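Local coordinates for protein hypothetical glycoside hydrolase (Bacteroides vulgatus, PDB 3S30) that is of unknown function but is a putative glycoside hydrolase with a galactose-binding-like domain, probably acting in carbohydrate metabolism, at residues A[249-254]-A[274-279]; A[245-250]-A[280-285]; A[112-117]-A[137-142]; A[120-125]-A[153-158]; A[201-206]-A[263-268]. All coordinates share one frame; numbering follows the deposited sequence.

Contact 1 of 5, residues A[249-254]-A[274-279]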
# COMPACT_ATOMS: atom_id res chain seq x y z
N TYR A 249 1.97 -3.59 6.26
CA TYR A 249 0.95 -4.11 7.16
C TYR A 249 -0.31 -4.57 6.42
O TYR A 249 -0.48 -4.35 5.22
CB TYR A 249 0.59 -3.08 8.24
CG TYR A 249 -0.10 -1.83 7.74
CD1 TYR A 249 0.63 -0.74 7.27
CD2 TYR A 249 -1.49 -1.71 7.77
CE1 TYR A 249 0.02 0.41 6.84
CE2 TYR A 249 -2.12 -0.56 7.32
CZ TYR A 249 -1.35 0.50 6.85
OH TYR A 249 -1.96 1.66 6.41
N ALA A 250 -1.20 -5.23 7.17
CA ALA A 250 -2.46 -5.71 6.62
C ALA A 250 -3.54 -5.55 7.67
O ALA A 250 -3.27 -5.65 8.87
CB ALA A 250 -2.34 -7.16 6.18
N LEU A 251 -4.76 -5.32 7.20
CA LEU A 251 -5.89 -5.05 8.07
C LEU A 251 -6.99 -6.07 7.78
O LEU A 251 -7.16 -6.51 6.64
CB LEU A 251 -6.42 -3.64 7.79
CG LEU A 251 -5.41 -2.49 7.91
CD1 LEU A 251 -5.99 -1.21 7.31
CD2 LEU A 251 -5.02 -2.26 9.35
N PHE A 252 -7.72 -6.44 8.83
CA PHE A 252 -8.93 -7.25 8.71
C PHE A 252 -9.97 -6.62 9.62
O PHE A 252 -9.75 -6.52 10.84
CB PHE A 252 -8.65 -8.69 9.13
CG PHE A 252 -9.82 -9.62 8.96
CD1 PHE A 252 -10.41 -9.80 7.72
CD2 PHE A 252 -10.31 -10.33 10.05
CE1 PHE A 252 -11.50 -10.66 7.57
CE2 PHE A 252 -11.39 -11.20 9.91
CZ PHE A 252 -11.99 -11.36 8.67
N TYR A 253 -11.10 -6.19 9.06
CA TYR A 253 -12.10 -5.52 9.88
C TYR A 253 -13.54 -5.84 9.50
O TYR A 253 -13.83 -6.36 8.43
CB TYR A 253 -11.87 -4.01 9.87
CG TYR A 253 -11.97 -3.36 8.51
CD1 TYR A 253 -13.19 -2.95 7.99
CD2 TYR A 253 -10.83 -3.12 7.74
CE1 TYR A 253 -13.28 -2.33 6.76
CE2 TYR A 253 -10.91 -2.51 6.50
CZ TYR A 253 -12.14 -2.12 6.01
OH TYR A 253 -12.22 -1.52 4.78
N GLU A 254 -14.43 -5.49 10.42
CA GLU A 254 -15.84 -5.74 10.27
C GLU A 254 -16.49 -4.47 9.74
O GLU A 254 -16.30 -3.40 10.31
CB GLU A 254 -16.41 -6.13 11.63
CG GLU A 254 -17.85 -6.55 11.62
CD GLU A 254 -18.33 -7.02 12.99
OE1 GLU A 254 -17.52 -7.63 13.73
OE2 GLU A 254 -19.51 -6.77 13.31
N GLU A 274 -12.70 1.17 15.89
CA GLU A 274 -13.76 0.39 16.53
C GLU A 274 -14.22 -0.80 15.66
O GLU A 274 -14.77 -1.77 16.17
CB GLU A 274 -14.94 1.31 16.89
CG GLU A 274 -15.76 0.86 18.11
CD GLU A 274 -16.45 2.02 18.84
OE1 GLU A 274 -16.33 3.18 18.39
OE2 GLU A 274 -17.12 1.76 19.88
N ASN A 275 -13.95 -0.75 14.36
CA ASN A 275 -14.29 -1.84 13.45
C ASN A 275 -13.18 -2.87 13.27
O ASN A 275 -13.43 -3.95 12.72
CB ASN A 275 -14.73 -1.29 12.09
CG ASN A 275 -16.04 -0.53 12.16
OD1 ASN A 275 -16.13 0.50 12.83
ND2 ASN A 275 -17.07 -1.05 11.51
N MSE A 276 -11.99 -2.53 13.75
CA MSE A 276 -10.80 -3.38 13.60
C MSE A 276 -10.92 -4.74 14.31
O MSE A 276 -11.33 -4.81 15.46
CB MSE A 276 -9.55 -2.63 14.09
CG MSE A 276 -8.90 -1.72 13.03
SE MSE A 276 -8.14 -2.69 11.51
CE MSE A 276 -7.06 -3.97 12.50
N VAL A 277 -10.54 -5.80 13.61
CA VAL A 277 -10.59 -7.17 14.14
C VAL A 277 -9.18 -7.78 14.27
O VAL A 277 -8.82 -8.31 15.32
CB VAL A 277 -11.49 -8.08 13.28
CG1 VAL A 277 -11.59 -9.48 13.88
CG2 VAL A 277 -12.89 -7.47 13.14
N ALA A 278 -8.38 -7.70 13.21
CA ALA A 278 -6.98 -8.12 13.27
C ALA A 278 -6.06 -7.25 12.42
O ALA A 278 -6.48 -6.66 11.43
CB ALA A 278 -6.84 -9.60 12.88
N ALA A 279 -4.79 -7.20 12.82
CA ALA A 279 -3.78 -6.39 12.16
C ALA A 279 -2.44 -7.13 12.17
O ALA A 279 -2.07 -7.75 13.18
CB ALA A 279 -3.63 -5.02 12.86
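A classic beta bulge interrupts this antiparallel strand pair, with Val277 and Ala278 set together against Phe252. The evidence is Phe252 O, which accepts from Ala278 N at 3.0 Å and also from Val277 N, while Phe252 N donates to Ala278 O at 2.9 Å. The register slips by one residue here: Leu251 faces Ala279, but Tyr253 faces Met276. Past the bulge, Glu254 N binds Asn275 O at 2.9 Å. The side chain of Asn275 adds one more bond to the same strand, its ND2 reaching Glu254 O at 2.7 Å with that oxygen almost exactly in the amide plane. An alanine here would probably leave Glu254 O, and Thr256 OG1 as well, without the amide that binds them. On the face of Leu251 and Tyr253, Leu251 CD2 rests 3.8 Å from SE of selenomethionine Met276, whose chain is bent at chi2 (-67°) and crosses the leucine at about a right angle. Phe252 and Val277 lie side by side, CD2 to CB 4.1 Å, and the phenylalanine ring also meets Tyr317. A bulged antiparallel ladder of this kind is consistent with the beta-sandwich of galactose-binding-like domains.

Contact 2 of 5, residues A[245-250]-A[280-285]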
# COMPACT_ATOMS: atom_id res chain seq x y z
N VAL A 245 12.50 4.79 6.77
CA VAL A 245 12.06 3.41 6.96
C VAL A 245 10.77 3.20 6.19
O VAL A 245 10.02 4.15 5.92
CB VAL A 245 11.91 3.01 8.48
CG1 VAL A 245 13.22 3.34 9.26
CG2 VAL A 245 10.69 3.68 9.14
N PHE A 246 10.53 1.95 5.81
CA PHE A 246 9.37 1.58 5.02
C PHE A 246 8.32 0.97 5.93
O PHE A 246 8.58 0.70 7.09
CB PHE A 246 9.77 0.60 3.92
CG PHE A 246 10.15 -0.80 4.41
CD1 PHE A 246 9.19 -1.79 4.53
CD2 PHE A 246 11.47 -1.12 4.69
CE1 PHE A 246 9.54 -3.08 4.95
CE2 PHE A 246 11.83 -2.40 5.11
CZ PHE A 246 10.85 -3.38 5.24
N ASN A 247 7.13 0.72 5.39
CA ASN A 247 6.10 0.05 6.17
C ASN A 247 5.43 -1.05 5.36
O ASN A 247 5.29 -0.94 4.16
CB ASN A 247 5.06 1.06 6.73
CG ASN A 247 4.32 0.52 7.97
OD1 ASN A 247 4.53 -0.61 8.39
ND2 ASN A 247 3.43 1.33 8.52
N ILE A 248 5.07 -2.12 6.05
CA ILE A 248 4.24 -3.18 5.50
C ILE A 248 3.26 -3.56 6.60
O ILE A 248 3.66 -3.81 7.75
CB ILE A 248 5.07 -4.43 5.10
CG1 ILE A 248 6.03 -4.11 3.94
CG2 ILE A 248 4.15 -5.62 4.70
CD1 ILE A 248 6.84 -5.35 3.47
N TYR A 249 1.97 -3.59 6.26
CA TYR A 249 0.95 -4.11 7.16
C TYR A 249 -0.31 -4.57 6.42
O TYR A 249 -0.48 -4.35 5.22
CB TYR A 249 0.59 -3.08 8.24
CG TYR A 249 -0.10 -1.83 7.74
CD1 TYR A 249 0.63 -0.74 7.27
CD2 TYR A 249 -1.49 -1.71 7.77
CE1 TYR A 249 0.02 0.41 6.84
CE2 TYR A 249 -2.12 -0.56 7.32
CZ TYR A 249 -1.35 0.50 6.85
OH TYR A 249 -1.96 1.66 6.41
N ALA A 250 -1.20 -5.23 7.17
CA ALA A 250 -2.46 -5.71 6.62
C ALA A 250 -3.54 -5.55 7.67
O ALA A 250 -3.27 -5.65 8.87
CB ALA A 250 -2.34 -7.16 6.18
N ALA A 280 -1.74 -7.05 11.04
CA ALA A 280 -0.40 -7.61 10.90
C ALA A 280 0.55 -6.49 10.53
O ALA A 280 0.37 -5.86 9.49
CB ALA A 280 -0.40 -8.71 9.84
N VAL A 281 1.55 -6.24 11.37
CA VAL A 281 2.45 -5.09 11.21
C VAL A 281 3.91 -5.52 11.25
O VAL A 281 4.34 -6.20 12.18
CB VAL A 281 2.19 -4.02 12.32
CG1 VAL A 281 3.04 -2.75 12.10
CG2 VAL A 281 0.70 -3.65 12.37
N ILE A 282 4.68 -5.12 10.25
CA ILE A 282 6.11 -5.46 10.23
C ILE A 282 6.87 -4.70 11.30
O ILE A 282 6.57 -3.55 11.59
CB ILE A 282 6.74 -5.21 8.85
CG1 ILE A 282 8.07 -5.97 8.71
CG2 ILE A 282 6.92 -3.71 8.61
CD1 ILE A 282 8.45 -6.27 7.28
N THR A 283 7.86 -5.35 11.90
CA THR A 283 8.69 -4.70 12.91
C THR A 283 10.15 -4.58 12.43
O THR A 283 10.73 -3.51 12.51
CB THR A 283 8.55 -5.40 14.31
OG1 THR A 283 8.92 -6.78 14.22
CG2 THR A 283 7.08 -5.31 14.80
N ASP A 284 10.71 -5.66 11.89
CA ASP A 284 12.06 -5.62 11.32
C ASP A 284 12.00 -4.98 9.94
O ASP A 284 11.38 -5.53 9.02
CB ASP A 284 12.66 -7.02 11.25
CG ASP A 284 14.17 -7.01 11.06
OD1 ASP A 284 14.69 -6.08 10.41
OD2 ASP A 284 14.84 -7.94 11.58
N THR A 285 12.66 -3.84 9.79
CA THR A 285 12.50 -2.98 8.61
C THR A 285 13.86 -2.57 7.97
O THR A 285 13.93 -1.58 7.24
CB THR A 285 11.69 -1.74 9.01
OG1 THR A 285 10.96 -1.23 7.90
CG2 THR A 285 12.55 -0.66 9.61
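Ala250 and Ala280 form the hydrogen-bonded pair of this antiparallel ladder, Ala250 N donating to Ala280 O at 2.9 Å and Ala280 N returning the bond to Ala250 O at 3.0 Å. Tyr249 and Val281 make the adjacent non-hydrogen-bonded pair. One more backbone bond follows, from Ile282 N to Ile248 O at 3.0 Å, with a C=O...N angle of 165°, although Ile282 already lies in the loop. Farther on the segments separate, and the remaining polar link is a weak one, from Thr285 OG1 to Phe246 O at 3.2 Å. The same hydroxyl oxygen sits 3.1 Å above the plane of the Phe246 ring, over one face and displaced toward the rim. With OG1 anti to the backbone N (chi1 -152°), the hydroxyl of Thr285 is placed where it meets both the ring and Phe246 O. Apolar contacts fill in between. Ile282 divides its branches: CG2 lies 4.0 Å from Ile248 CB, whereas CD1 approaches Phe246 CE1 at 4.1 Å, the two side chains crossing at about a right angle. At the margin Val245 CB meets Thr285 CG2 at 3.9 Å. Around the pair, strand 291-297 packs on Ile248, Ala280 and Ile282 through Leu296, strand 339-349 reaches Phe246 and Ile248 through Leu340 and Ile342, and strand 317-324 hydrogen-bonds alongside 247-254.

Contact 3 of 5, residues A[112-117]-A[137-142]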
# COMPACT_ATOMS: atom_id res chain seq x y z
N VAL A 112 -2.49 3.67 -17.78
CA VAL A 112 -3.62 4.56 -17.58
C VAL A 112 -3.18 6.01 -17.74
O VAL A 112 -2.17 6.41 -17.15
CB VAL A 112 -4.22 4.36 -16.16
CG1 VAL A 112 -5.10 5.54 -15.76
CG2 VAL A 112 -5.02 3.06 -16.09
N PRO A 113 -3.93 6.82 -18.53
CA PRO A 113 -3.59 8.23 -18.72
C PRO A 113 -4.22 9.13 -17.67
O PRO A 113 -5.32 8.85 -17.21
CB PRO A 113 -4.20 8.55 -20.09
CG PRO A 113 -5.42 7.68 -20.15
CD PRO A 113 -5.06 6.41 -19.39
N TYR A 114 -3.52 10.21 -17.31
CA TYR A 114 -4.11 11.28 -16.52
C TYR A 114 -3.23 12.52 -16.56
O TYR A 114 -2.00 12.41 -16.43
CB TYR A 114 -4.29 10.85 -15.07
CG TYR A 114 -5.29 11.68 -14.28
CD1 TYR A 114 -6.64 11.70 -14.63
CD2 TYR A 114 -4.89 12.40 -13.16
CE1 TYR A 114 -7.56 12.45 -13.89
CE2 TYR A 114 -5.79 13.14 -12.42
CZ TYR A 114 -7.11 13.17 -12.78
OH TYR A 114 -7.97 13.91 -12.01
N ASN A 115 -3.85 13.69 -16.72
CA ASN A 115 -3.16 14.97 -16.69
C ASN A 115 -1.91 14.97 -17.56
O ASN A 115 -0.85 15.46 -17.15
CB ASN A 115 -2.84 15.33 -15.24
CG ASN A 115 -2.29 16.75 -15.09
OD1 ASN A 115 -2.74 17.68 -15.77
ND2 ASN A 115 -1.33 16.91 -14.20
N LYS A 116 -2.05 14.41 -18.76
CA LYS A 116 -0.96 14.32 -19.74
C LYS A 116 0.21 13.44 -19.27
O LYS A 116 1.32 13.53 -19.78
CB LYS A 116 -0.51 15.73 -20.17
CG LYS A 116 -1.65 16.56 -20.77
CD LYS A 116 -1.24 17.99 -21.17
CE LYS A 116 -0.67 18.07 -22.58
NZ LYS A 116 -0.79 19.46 -23.17
N ASN A 117 -0.08 12.56 -18.31
CA ASN A 117 0.84 11.53 -17.85
C ASN A 117 0.23 10.16 -18.11
O ASN A 117 -0.97 10.05 -18.36
CB ASN A 117 1.09 11.64 -16.34
CG ASN A 117 1.51 13.02 -15.92
OD1 ASN A 117 2.59 13.49 -16.29
ND2 ASN A 117 0.67 13.68 -15.12
N GLY A 137 -1.03 5.70 -4.90
CA GLY A 137 -1.20 7.13 -5.03
C GLY A 137 -0.76 7.69 -6.37
O GLY A 137 -0.48 8.87 -6.46
N ASN A 138 -0.70 6.84 -7.41
CA ASN A 138 -0.14 7.25 -8.70
C ASN A 138 -0.95 8.35 -9.36
O ASN A 138 -0.38 9.24 -9.97
CB ASN A 138 -0.02 6.06 -9.68
CG ASN A 138 1.31 5.31 -9.56
OD1 ASN A 138 2.23 5.75 -8.88
ND2 ASN A 138 1.41 4.18 -10.25
N GLN A 139 -2.28 8.30 -9.23
CA GLN A 139 -3.14 9.34 -9.80
C GLN A 139 -2.89 10.68 -9.10
O GLN A 139 -2.96 11.74 -9.73
CB GLN A 139 -4.62 8.96 -9.71
CG GLN A 139 -5.51 9.82 -10.64
CD GLN A 139 -7.00 9.55 -10.50
OE1 GLN A 139 -7.45 8.81 -9.62
NE2 GLN A 139 -7.79 10.19 -11.36
N GLY A 140 -2.59 10.64 -7.80
CA GLY A 140 -2.24 11.84 -7.06
C GLY A 140 -0.95 12.46 -7.57
O GLY A 140 -0.83 13.68 -7.66
N PHE A 141 -0.00 11.60 -7.93
CA PHE A 141 1.28 12.04 -8.45
C PHE A 141 1.12 12.67 -9.84
O PHE A 141 1.80 13.65 -10.19
CB PHE A 141 2.29 10.88 -8.48
CG PHE A 141 3.70 11.30 -8.77
CD1 PHE A 141 4.48 11.87 -7.77
CD2 PHE A 141 4.25 11.14 -10.02
CE1 PHE A 141 5.78 12.26 -8.04
CE2 PHE A 141 5.55 11.53 -10.28
CZ PHE A 141 6.32 12.09 -9.29
N ALA A 142 0.18 12.12 -10.61
CA ALA A 142 -0.20 12.67 -11.92
C ALA A 142 -0.64 14.15 -11.89
O ALA A 142 -0.50 14.86 -12.90
CB ALA A 142 -1.28 11.79 -12.54
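The ring of Tyr114 takes the side chain of Gln139 over one face and the methyl of Ala142 at its edge. Gln139 NE2 stands 3.3 Å above the ring plane, displaced toward the rim, and Gln139 CG makes a CH-pi contact 4.0 Å from the ring centroid. The glutamine chain is extended (chi2 -175°), which carries CD onward from CG across the ring, and the amide is steeply turned, its plane 76° from that of the tyrosine. Ala142 CB lies in the ring plane, 3.7 Å from Tyr114 CD2. A second flat group, the Asn115 amide, takes Ala142 O into its own plane: ND2 donates at 2.6 Å, with a nearly straight N-H...O angle of 177°. Asn117 ND2 also comes close to that oxygen but at a poor angle, and its better partner is Gly145 O, while its bond to Tyr114 O is weak. The asparagines belong to a type I' turn, held by Tyr114 N to Asn117 O at 2.8 Å and by Asn117 N to Tyr114 O at 2.7 Å, which makes the tight two-residue hairpin between strands 108-114 and 117-124. The contact thus lays the tip of that hairpin, part of a small three-stranded antiparallel sheet, against helix 138-142, where Gly137 is the N-cap, Gln139 also touches Tyr119 and Phe141 packs on Tyr148 and Phe153.

Contact 4 of 5, residues A[120-125]-A[153-158]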
# COMPACT_ATOMS: atom_id res chain seq x y z
N TYR A 120 1.14 2.99 -14.29
CA TYR A 120 0.66 1.60 -14.17
C TYR A 120 -0.36 1.37 -13.04
O TYR A 120 -0.24 1.94 -11.95
CB TYR A 120 1.82 0.63 -13.94
CG TYR A 120 2.80 0.45 -15.08
CD1 TYR A 120 2.39 0.46 -16.42
CD2 TYR A 120 4.15 0.22 -14.81
CE1 TYR A 120 3.31 0.27 -17.45
CE2 TYR A 120 5.06 0.02 -15.83
CZ TYR A 120 4.65 0.05 -17.13
OH TYR A 120 5.60 -0.14 -18.10
N VAL A 121 -1.37 0.55 -13.33
CA VAL A 121 -2.24 -0.03 -12.31
C VAL A 121 -1.94 -1.52 -12.34
O VAL A 121 -2.02 -2.15 -13.39
CB VAL A 121 -3.76 0.22 -12.60
CG1 VAL A 121 -4.62 -0.34 -11.46
CG2 VAL A 121 -4.06 1.72 -12.77
N LEU A 122 -1.55 -2.07 -11.19
CA LEU A 122 -1.20 -3.48 -11.10
C LEU A 122 -2.47 -4.26 -10.78
O LEU A 122 -3.32 -3.79 -10.02
CB LEU A 122 -0.14 -3.75 -10.03
CG LEU A 122 1.31 -3.32 -10.25
CD1 LEU A 122 1.44 -1.82 -10.22
CD2 LEU A 122 2.23 -3.94 -9.20
N TYR A 123 -2.58 -5.45 -11.36
CA TYR A 123 -3.68 -6.34 -11.05
C TYR A 123 -3.24 -7.81 -10.96
O TYR A 123 -2.20 -8.19 -11.49
CB TYR A 123 -4.79 -6.18 -12.09
CG TYR A 123 -4.39 -6.50 -13.51
CD1 TYR A 123 -3.83 -5.52 -14.33
CD2 TYR A 123 -4.61 -7.77 -14.05
CE1 TYR A 123 -3.47 -5.81 -15.64
CE2 TYR A 123 -4.26 -8.07 -15.37
CZ TYR A 123 -3.70 -7.08 -16.16
OH TYR A 123 -3.35 -7.35 -17.46
N GLU A 124 -4.05 -8.62 -10.29
CA GLU A 124 -3.80 -10.06 -10.15
C GLU A 124 -5.08 -10.82 -10.51
O GLU A 124 -6.11 -10.65 -9.86
CB GLU A 124 -3.40 -10.37 -8.70
CG GLU A 124 -2.89 -11.81 -8.47
CD GLU A 124 -1.49 -12.05 -9.02
OE1 GLU A 124 -0.66 -11.11 -8.99
OE2 GLU A 124 -1.21 -13.18 -9.48
N ALA A 125 -5.00 -11.65 -11.55
CA ALA A 125 -6.13 -12.47 -12.00
C ALA A 125 -5.76 -13.95 -11.89
O ALA A 125 -4.67 -14.35 -12.31
CB ALA A 125 -6.50 -12.13 -13.44
N PHE A 153 6.79 7.05 -12.01
CA PHE A 153 5.84 7.11 -10.88
C PHE A 153 6.34 6.47 -9.58
O PHE A 153 7.30 5.70 -9.60
CB PHE A 153 4.47 6.53 -11.28
CG PHE A 153 3.62 7.52 -12.03
CD1 PHE A 153 3.92 7.83 -13.35
CD2 PHE A 153 2.57 8.18 -11.40
CE1 PHE A 153 3.17 8.76 -14.04
CE2 PHE A 153 1.83 9.11 -12.08
CZ PHE A 153 2.12 9.40 -13.41
N PRO A 154 5.73 6.84 -8.45
CA PRO A 154 6.16 6.23 -7.19
C PRO A 154 5.91 4.72 -7.14
O PRO A 154 6.67 3.97 -6.49
CB PRO A 154 5.33 6.97 -6.12
CG PRO A 154 4.81 8.22 -6.79
CD PRO A 154 4.75 7.93 -8.25
N THR A 155 4.88 4.29 -7.86
CA THR A 155 4.48 2.89 -7.90
C THR A 155 4.51 2.34 -9.32
O THR A 155 3.84 2.84 -10.22
CB THR A 155 3.08 2.75 -7.31
OG1 THR A 155 3.10 3.27 -5.97
CG2 THR A 155 2.64 1.30 -7.28
N SER A 156 5.31 1.28 -9.49
CA SER A 156 5.53 0.63 -10.77
C SER A 156 5.94 -0.81 -10.51
O SER A 156 5.78 -1.32 -9.38
CB SER A 156 6.63 1.35 -11.55
OG SER A 156 6.70 0.89 -12.89
N ILE A 157 6.44 -1.48 -11.55
CA ILE A 157 7.03 -2.82 -11.42
C ILE A 157 8.43 -2.83 -12.02
O ILE A 157 8.78 -2.00 -12.86
CB ILE A 157 6.19 -3.95 -12.12
CG1 ILE A 157 6.09 -3.73 -13.64
CG2 ILE A 157 4.81 -4.05 -11.50
CD1 ILE A 157 5.51 -4.91 -14.39
N SER A 158 9.23 -3.80 -11.58
CA SER A 158 10.58 -4.00 -12.09
C SER A 158 10.67 -5.40 -12.67
O SER A 158 10.05 -6.31 -12.13
CB SER A 158 11.59 -3.85 -10.94
OG SER A 158 12.79 -4.56 -11.21
O HOH W 1 3.70 3.57 -12.96
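Tyr120 and Leu122, on the same side of strand 120-124, pack their side chains on Ser156 and Ile157 of strand 155-158. Tyr120 CG, anti to the carbonyl carbon (chi1 -67°), leads toward 155-158, and the ring it carries presents an edge to Ser156, OG lying near the ring plane and 3.3 Å from CD2. Ser156 OG is anti to its own backbone N and is hydrogen-bonded to Asn151 OD1, so the hydroxyl's polar partner is Asn151, and its approach to the ring edge is only a packing contact. Ile157 meets both neighbours. CG1 is held between the backbone N and the carbonyl carbon (chi1 63°) and comes within 4.5 Å of Tyr120 CE2, a loose approach. CG2, beside the backbone N, makes the tighter packing, 3.5 Å from Leu122 CD2 and 3.8 Å from Leu122 CG, as the two side chains pass antiparallel to one another. The strands come from different sheets, the three-stranded 108-114, 117-124, 132-133 sheet and the larger antiparallel set of strands that includes 155-158 and 166-173. Their axes run 65° apart and approach to 7.0 Å, so this is packing of sheet upon sheet and not strand pairing. A water joins the backbones, accepting from Tyr120 N at 2.9 Å and donating to Thr155 O at 2.8 Å. Asn138 ND2 also binds both Thr155 O and Tyr120 O. Farther along the first strand, Glu124 OE2 accepts from ND2 of Asn105, a residue of the sodium site.

Contact 5 of 5, residues A[201-206]-A[263-268]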
# COMPACT_ATOMS: atom_id res chain seq x y z
N MSE A 201 -4.96 16.21 -2.72
CA MSE A 201 -4.28 17.47 -2.39
C MSE A 201 -4.64 18.09 -1.05
O MSE A 201 -3.81 18.77 -0.45
CB MSE A 201 -4.55 18.50 -3.47
CG MSE A 201 -3.87 18.19 -4.77
SE MSE A 201 -4.07 19.68 -5.98
CE MSE A 201 -2.58 19.22 -7.14
N SER A 202 -5.87 17.87 -0.58
CA SER A 202 -6.34 18.48 0.66
C SER A 202 -6.14 17.57 1.88
O SER A 202 -5.93 18.07 2.99
CB SER A 202 -7.82 18.87 0.53
OG SER A 202 -8.64 17.74 0.24
N ASP A 203 -6.21 16.25 1.68
CA ASP A 203 -6.20 15.29 2.78
C ASP A 203 -5.62 13.93 2.37
O ASP A 203 -6.35 12.95 2.25
CB ASP A 203 -7.64 15.13 3.30
CG ASP A 203 -7.71 14.53 4.71
OD1 ASP A 203 -6.67 14.11 5.26
OD2 ASP A 203 -8.84 14.47 5.26
N ALA A 204 -4.31 13.88 2.16
CA ALA A 204 -3.62 12.65 1.72
C ALA A 204 -4.02 11.37 2.48
O ALA A 204 -4.25 10.32 1.87
CB ALA A 204 -2.10 12.83 1.81
N LEU A 205 -4.11 11.46 3.80
CA LEU A 205 -4.53 10.34 4.63
C LEU A 205 -5.93 9.82 4.26
O LEU A 205 -6.15 8.61 4.24
CB LEU A 205 -4.51 10.73 6.11
CG LEU A 205 -3.15 11.07 6.72
CD1 LEU A 205 -3.32 11.58 8.16
CD2 LEU A 205 -2.25 9.86 6.69
N SER A 206 -6.87 10.73 3.98
CA SER A 206 -8.23 10.34 3.55
C SER A 206 -8.28 9.75 2.14
O SER A 206 -9.16 8.94 1.82
CB SER A 206 -9.20 11.55 3.62
OG SER A 206 -9.55 11.87 4.97
N ASP A 263 -9.07 4.22 6.15
CA ASP A 263 -8.14 5.02 5.36
C ASP A 263 -6.79 5.18 6.07
O ASP A 263 -6.47 4.42 7.00
CB ASP A 263 -8.79 6.35 4.96
CG ASP A 263 -9.12 7.25 6.16
OD1 ASP A 263 -8.55 7.05 7.26
OD2 ASP A 263 -9.95 8.18 5.98
N GLY A 264 -5.98 6.14 5.62
CA GLY A 264 -4.61 6.32 6.08
C GLY A 264 -4.41 6.73 7.53
O GLY A 264 -3.28 6.76 8.01
N HIS A 265 -5.49 7.08 8.22
CA HIS A 265 -5.41 7.45 9.63
C HIS A 265 -5.13 6.24 10.51
O HIS A 265 -4.63 6.39 11.61
CB HIS A 265 -6.71 8.10 10.09
CG HIS A 265 -7.01 9.40 9.41
ND1 HIS A 265 -7.76 9.47 8.26
CD2 HIS A 265 -6.69 10.67 9.73
CE1 HIS A 265 -7.88 10.74 7.89
NE2 HIS A 265 -7.23 11.49 8.77
N ILE A 266 -5.46 5.05 10.03
CA ILE A 266 -5.26 3.81 10.77
C ILE A 266 -3.79 3.63 11.19
O ILE A 266 -3.50 3.27 12.32
CB ILE A 266 -5.77 2.59 9.95
CG1 ILE A 266 -5.98 1.37 10.84
CG2 ILE A 266 -4.81 2.24 8.81
CD1 ILE A 266 -7.12 1.56 11.87
N ALA A 267 -2.86 3.94 10.28
CA ALA A 267 -1.43 3.81 10.58
C ALA A 267 -0.89 4.93 11.48
O ALA A 267 0.23 4.84 11.96
CB ALA A 267 -0.61 3.73 9.26
N LYS A 268 -1.68 5.99 11.68
CA LYS A 268 -1.29 7.10 12.57
C LYS A 268 -1.89 6.95 13.97
O LYS A 268 -1.59 7.75 14.87
CB LYS A 268 -1.69 8.45 11.97
CG LYS A 268 -0.56 9.21 11.25
CD LYS A 268 0.25 8.34 10.29
CE LYS A 268 1.47 9.10 9.77
NZ LYS A 268 2.57 8.24 9.29
O HOH W 2 -6.32 14.32 7.83
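Leu205 meets 263-268 with both its backbone and its side chain. Its carbonyl oxygen accepts from Gly264 N at 2.8 Å, and a CB on Gly264 would clash with that same Leu205 O. Leu205 CB lies over one face of the His265 ring, a CH-pi contact 3.9 Å from the centroid, while Leu205 CD2 approaches Gly264 O at 3.5 Å. The imidazole edge is met by Ser206, OG lying in the ring plane and 3.5 Å from His265 CE1. What sets the ring in place is Asp263, whose CG lies between its backbone N and carbonyl carbon (chi1 64°), the conformation in which the carboxylate meets His265. Asp263 OD1 accepts from His265 ND1 at 2.7 Å and from His265 N at 3.2 Å, both from the same face of the carboxylate; the backbone bond makes an Asx turn, overlaid on a type I beta turn from Asp263 to Ile266. An alanine in place of Asp263 would probably leave His265 ND1 and N without their acceptor and the imidazole free to turn beneath Leu205. At the NE2 corner of the ring, a water links His265 NE2 to Asp203 OD1, to which it donates at 2.6 Å. Asp203, the N-cap of helix 204-207, accepts from Ser206 OG at 2.7 Å through OD2, met from above the carboxylate plane, which fixes the serine hydroxyl beside the imidazole.

In the fold
From the N terminus, contact 3 closes first, joining the hairpin turn at 112-117 to helix 138-142. Contact 4 opens at 120-125 within that loop and closes beyond it, tying the small three-stranded sheet to strand 155-158; the two cross, and Asn138 and Phe153 pack together where they meet. Contact 5 joins helix 204-207 to the loop after strand 262-263. Contacts 2 and 1 open before that closure and close after it, so both cross contact 5. They are successive steps of one antiparallel ladder, contact 1 being the inner one, and Tyr249 OH packs against Ile266 and Ala267 of contact 5. Contacts 3 and 4 lie across the chain's centre from contacts 1 and 2.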